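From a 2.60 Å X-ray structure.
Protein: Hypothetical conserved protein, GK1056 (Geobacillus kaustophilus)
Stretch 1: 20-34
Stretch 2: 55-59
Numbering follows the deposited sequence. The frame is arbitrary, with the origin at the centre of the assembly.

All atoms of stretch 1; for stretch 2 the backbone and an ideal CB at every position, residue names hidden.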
# COMPACT_ATOMS: atom_id res chain seq x y z
N GLN D 20 -5.31 -6.67 -9.30
CA GLN D 20 -5.48 -5.44 -10.04
C GLN D 20 -6.82 -4.79 -9.75
O GLN D 20 -7.84 -5.47 -9.58
CB GLN D 20 -5.35 -5.71 -11.55
CG GLN D 20 -3.99 -6.28 -11.99
CD GLN D 20 -2.82 -5.35 -11.67
OE1 GLN D 20 -2.75 -4.22 -12.17
NE2 GLN D 20 -1.90 -5.83 -10.84
N LEU D 21 -6.81 -3.46 -9.68
CA LEU D 21 -8.03 -2.71 -9.41
C LEU D 21 -8.70 -2.30 -10.71
O LEU D 21 -8.18 -1.47 -11.46
CB LEU D 21 -7.67 -1.48 -8.58
CG LEU D 21 -8.85 -0.59 -8.22
CD1 LEU D 21 -9.85 -1.35 -7.36
CD2 LEU D 21 -8.32 0.59 -7.47
N PRO D 22 -9.87 -2.87 -11.00
CA PRO D 22 -10.56 -2.51 -12.25
C PRO D 22 -10.92 -1.02 -12.33
O PRO D 22 -11.35 -0.42 -11.34
CB PRO D 22 -11.80 -3.40 -12.22
CG PRO D 22 -11.38 -4.57 -11.40
CD PRO D 22 -10.60 -3.92 -10.28
N LEU D 23 -10.76 -0.44 -13.51
CA LEU D 23 -11.09 0.96 -13.75
C LEU D 23 -12.55 1.28 -13.38
O LEU D 23 -12.84 2.33 -12.78
CB LEU D 23 -10.85 1.30 -15.22
CG LEU D 23 -9.59 2.05 -15.68
CD1 LEU D 23 -8.38 1.72 -14.83
CD2 LEU D 23 -9.34 1.71 -17.13
N SER D 24 -13.47 0.38 -13.73
CA SER D 24 -14.88 0.60 -13.45
C SER D 24 -15.24 0.56 -11.96
O SER D 24 -16.30 1.05 -11.56
CB SER D 24 -15.76 -0.39 -14.22
OG SER D 24 -15.51 -1.72 -13.82
N THR D 25 -14.37 -0.04 -11.15
CA THR D 25 -14.61 -0.11 -9.71
C THR D 25 -14.29 1.28 -9.14
O THR D 25 -14.93 1.74 -8.19
CB THR D 25 -13.72 -1.19 -9.03
OG1 THR D 25 -14.17 -2.48 -9.44
CG2 THR D 25 -13.81 -1.10 -7.52
N ILE D 26 -13.30 1.94 -9.74
CA ILE D 26 -12.92 3.29 -9.33
C ILE D 26 -14.10 4.21 -9.66
O ILE D 26 -14.44 5.08 -8.86
CB ILE D 26 -11.65 3.78 -10.07
CG1 ILE D 26 -10.42 3.02 -9.55
CG2 ILE D 26 -11.48 5.29 -9.90
CD1 ILE D 26 -9.12 3.46 -10.18
N GLU D 27 -14.72 4.00 -10.82
CA GLU D 27 -15.89 4.80 -11.22
C GLU D 27 -17.03 4.49 -10.25
O GLU D 27 -17.71 5.40 -9.76
CB GLU D 27 -16.35 4.44 -12.63
CG GLU D 27 -16.39 5.59 -13.63
CD GLU D 27 -16.95 6.90 -13.08
OE1 GLU D 27 -16.18 7.66 -12.46
OE2 GLU D 27 -18.15 7.17 -13.28
N ALA D 28 -17.24 3.20 -10.01
CA ALA D 28 -18.29 2.75 -9.11
C ALA D 28 -18.23 3.49 -7.78
O ALA D 28 -19.20 4.14 -7.37
CB ALA D 28 -18.16 1.24 -8.89
N VAL D 29 -17.08 3.40 -7.10
CA VAL D 29 -16.90 4.05 -5.81
C VAL D 29 -17.12 5.56 -5.91
O VAL D 29 -17.76 6.16 -5.04
CB VAL D 29 -15.49 3.77 -5.23
CG1 VAL D 29 -15.25 4.62 -4.01
CG2 VAL D 29 -15.36 2.29 -4.86
N ARG D 30 -16.60 6.16 -6.97
CA ARG D 30 -16.78 7.60 -7.17
C ARG D 30 -18.26 7.94 -7.20
O ARG D 30 -18.72 8.82 -6.47
CB ARG D 30 -16.11 8.03 -8.48
CG ARG D 30 -16.55 9.39 -8.95
CD ARG D 30 -15.99 9.72 -10.32
NE ARG D 30 -16.62 10.91 -10.87
CZ ARG D 30 -17.76 10.91 -11.54
NH1 ARG D 30 -18.25 12.06 -11.99
NH2 ARG D 30 -18.40 9.78 -11.80
N ARG D 31 -19.02 7.23 -8.04
CA ARG D 31 -20.45 7.44 -8.18
C ARG D 31 -21.19 7.25 -6.86
O ARG D 31 -22.07 8.05 -6.52
CB ARG D 31 -21.04 6.50 -9.24
CG ARG D 31 -20.65 6.84 -10.68
CD ARG D 31 -21.22 8.18 -11.08
NE ARG D 31 -22.67 8.19 -10.96
CZ ARG D 31 -23.51 7.67 -11.85
NH1 ARG D 31 -23.03 7.10 -12.95
NH2 ARG D 31 -24.82 7.71 -11.64
N LEU D 32 -20.85 6.20 -6.11
CA LEU D 32 -21.50 5.97 -4.82
C LEU D 32 -21.30 7.14 -3.86
O LEU D 32 -22.26 7.64 -3.27
CB LEU D 32 -20.98 4.69 -4.18
CG LEU D 32 -21.40 3.35 -4.80
CD1 LEU D 32 -20.83 2.22 -3.98
CD2 LEU D 32 -22.92 3.25 -4.84
N LYS D 33 -20.05 7.57 -3.69
CA LYS D 33 -19.74 8.69 -2.80
C LYS D 33 -20.49 9.95 -3.22
O LYS D 33 -21.03 10.67 -2.39
CB LYS D 33 -18.24 8.96 -2.80
CG LYS D 33 -17.42 7.99 -1.97
CD LYS D 33 -16.00 7.89 -2.48
CE LYS D 33 -15.00 7.78 -1.35
NZ LYS D 33 -14.79 9.10 -0.68
N GLN D 34 -20.52 10.20 -4.51
CA GLN D 34 -21.21 11.36 -5.05
C GLN D 34 -22.69 11.37 -4.63
O GLN D 34 -23.26 12.43 -4.35
CB GLN D 34 -21.08 11.32 -6.57
CG GLN D 34 -21.27 12.63 -7.28
CD GLN D 34 -20.95 12.50 -8.75
OE1 GLN D 34 -21.58 11.72 -9.47
NE2 GLN D 34 -19.95 13.25 -9.21
N UNK D 55 -6.09 4.38 -0.19
CA UNK D 55 -5.68 5.63 -0.80
C UNK D 55 -6.08 5.65 -2.28
O UNK D 55 -6.48 6.69 -2.81
CB UNK D 55 -4.17 5.83 -0.64
N UNK D 56 -5.99 4.50 -2.93
CA UNK D 56 -6.34 4.40 -4.33
C UNK D 56 -7.82 4.72 -4.58
O UNK D 56 -8.16 5.43 -5.53
CB UNK D 56 -6.01 3.00 -4.84
N UNK D 57 -8.69 4.20 -3.72
CA UNK D 57 -10.12 4.41 -3.85
C UNK D 57 -10.66 5.53 -2.97
O UNK D 57 -11.86 5.82 -2.98
CB UNK D 57 -10.86 3.11 -3.52
N UNK D 58 -9.78 6.16 -2.19
CA UNK D 58 -10.22 7.22 -1.31
C UNK D 58 -11.24 6.69 -0.31
O UNK D 58 -12.24 7.35 -0.02
CB UNK D 58 -10.81 8.38 -2.12
N UNK D 59 -10.98 5.50 0.22
CA UNK D 59 -11.87 4.90 1.19
C UNK D 59 -11.25 5.07 2.58
O UNK D 59 -10.18 4.54 2.85
CB UNK D 59 -12.12 3.43 0.87

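Position 55 lies in the last turn of a helix, and nothing in stretch 1 comes within 5.5 Å of its ideal CB. Stretch 1 therefore sets no requirement, and any residue content in a helix would suit. The deposited residue is Lys 55, whose side chain stays clear of stretch 1 and finds a hydrogen-bonding partner for NZ elsewhere in the structure.

At position 56 the CA-to-CB bond points toward stretch 1, and the ideal CB sits 4.2 Å from CD2 of Leu 21. What is offered is a methyl group rather than a charge or a polar partner. An aliphatic residue could rest against it, as could a long polar one that lies alongside the methyl while its polar end bonds other partners. Gln 56 is of the second kind, with both CB and the amide NE2 close to the methyl. Its NE2 is 4.1 Å from Leu 21 CD2, a van der Waals approach, while the same NE2 is hydrogen-bonded elsewhere in the structure.

Position 57 has the closest CA approach between the stretches, 6.3 Å from its CA to that of Ile 26. Its CB leaves sideways, yet the surroundings are apolar: the ideal CB is 4.7 Å from Val 29 CG1 and 5.3 Å from Leu 21 CD2, with Ile 26 also nearby. A branched aliphatic side chain, or methionine, could turn into this space. Leu 57 does so with chi1 in m and chi2 in t, which brings CD2 to 3.7 Å from Leu 21 CD2, 3.8 Å from Ile 26 CG1 and 4.3 Å from Val 29 CG2. One methyl thus touches three side chains, and this residue has the largest covered area in the contact.

Position 58 follows the helix with phi/psi of 61/41, and positive phi by itself favours glycine; asparagine is another residue that tolerates such angles. The ideal CB would lie 4.3 Å from Lys 33 NZ, so a small polar side chain is conceivable on that ground. The deposited residue is Gly 58, which meets the lysine through its backbone: its O is 3.1 Å from Lys 33 CE and 3.2 Å from Lys 33 NZ.

At position 59 the chain is extended, CB points sideways, and no atom of stretch 1 lies within 5.5 Å of it. Many residues would fit, although a longer apolar side chain could lean back toward the valine. Ile 59, with chi1 in m and chi2 in t, turns its side chain back toward stretch 1, but its nearest approach is 4.5 Å, from Ile 59 CG1 to Val 29 CG1, so it borders the contact rather than building it.

Stretch 2 (55-59) KQLGI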
# COMPACT_ATOMS: atom_id res chain seq x y z
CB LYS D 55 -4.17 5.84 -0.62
CG LYS D 55 -3.83 6.35 0.78
CD LYS D 55 -2.38 6.85 0.94
CE LYS D 55 -1.39 5.71 1.20
NZ LYS D 55 -0.04 6.20 1.66
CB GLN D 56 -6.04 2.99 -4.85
CG GLN D 56 -4.60 2.75 -5.26
CD GLN D 56 -4.35 1.32 -5.66
OE1 GLN D 56 -4.22 0.44 -4.82
NE2 GLN D 56 -4.28 1.07 -6.96
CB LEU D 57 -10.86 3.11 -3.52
CG LEU D 57 -10.66 1.94 -4.49
CD1 LEU D 57 -11.34 0.69 -3.96
CD2 LEU D 57 -11.22 2.32 -5.85
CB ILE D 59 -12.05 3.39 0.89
CG1 ILE D 59 -12.82 3.23 -0.43
CG2 ILE D 59 -12.76 2.70 2.04
CD1 ILE D 59 -12.95 1.78 -0.92
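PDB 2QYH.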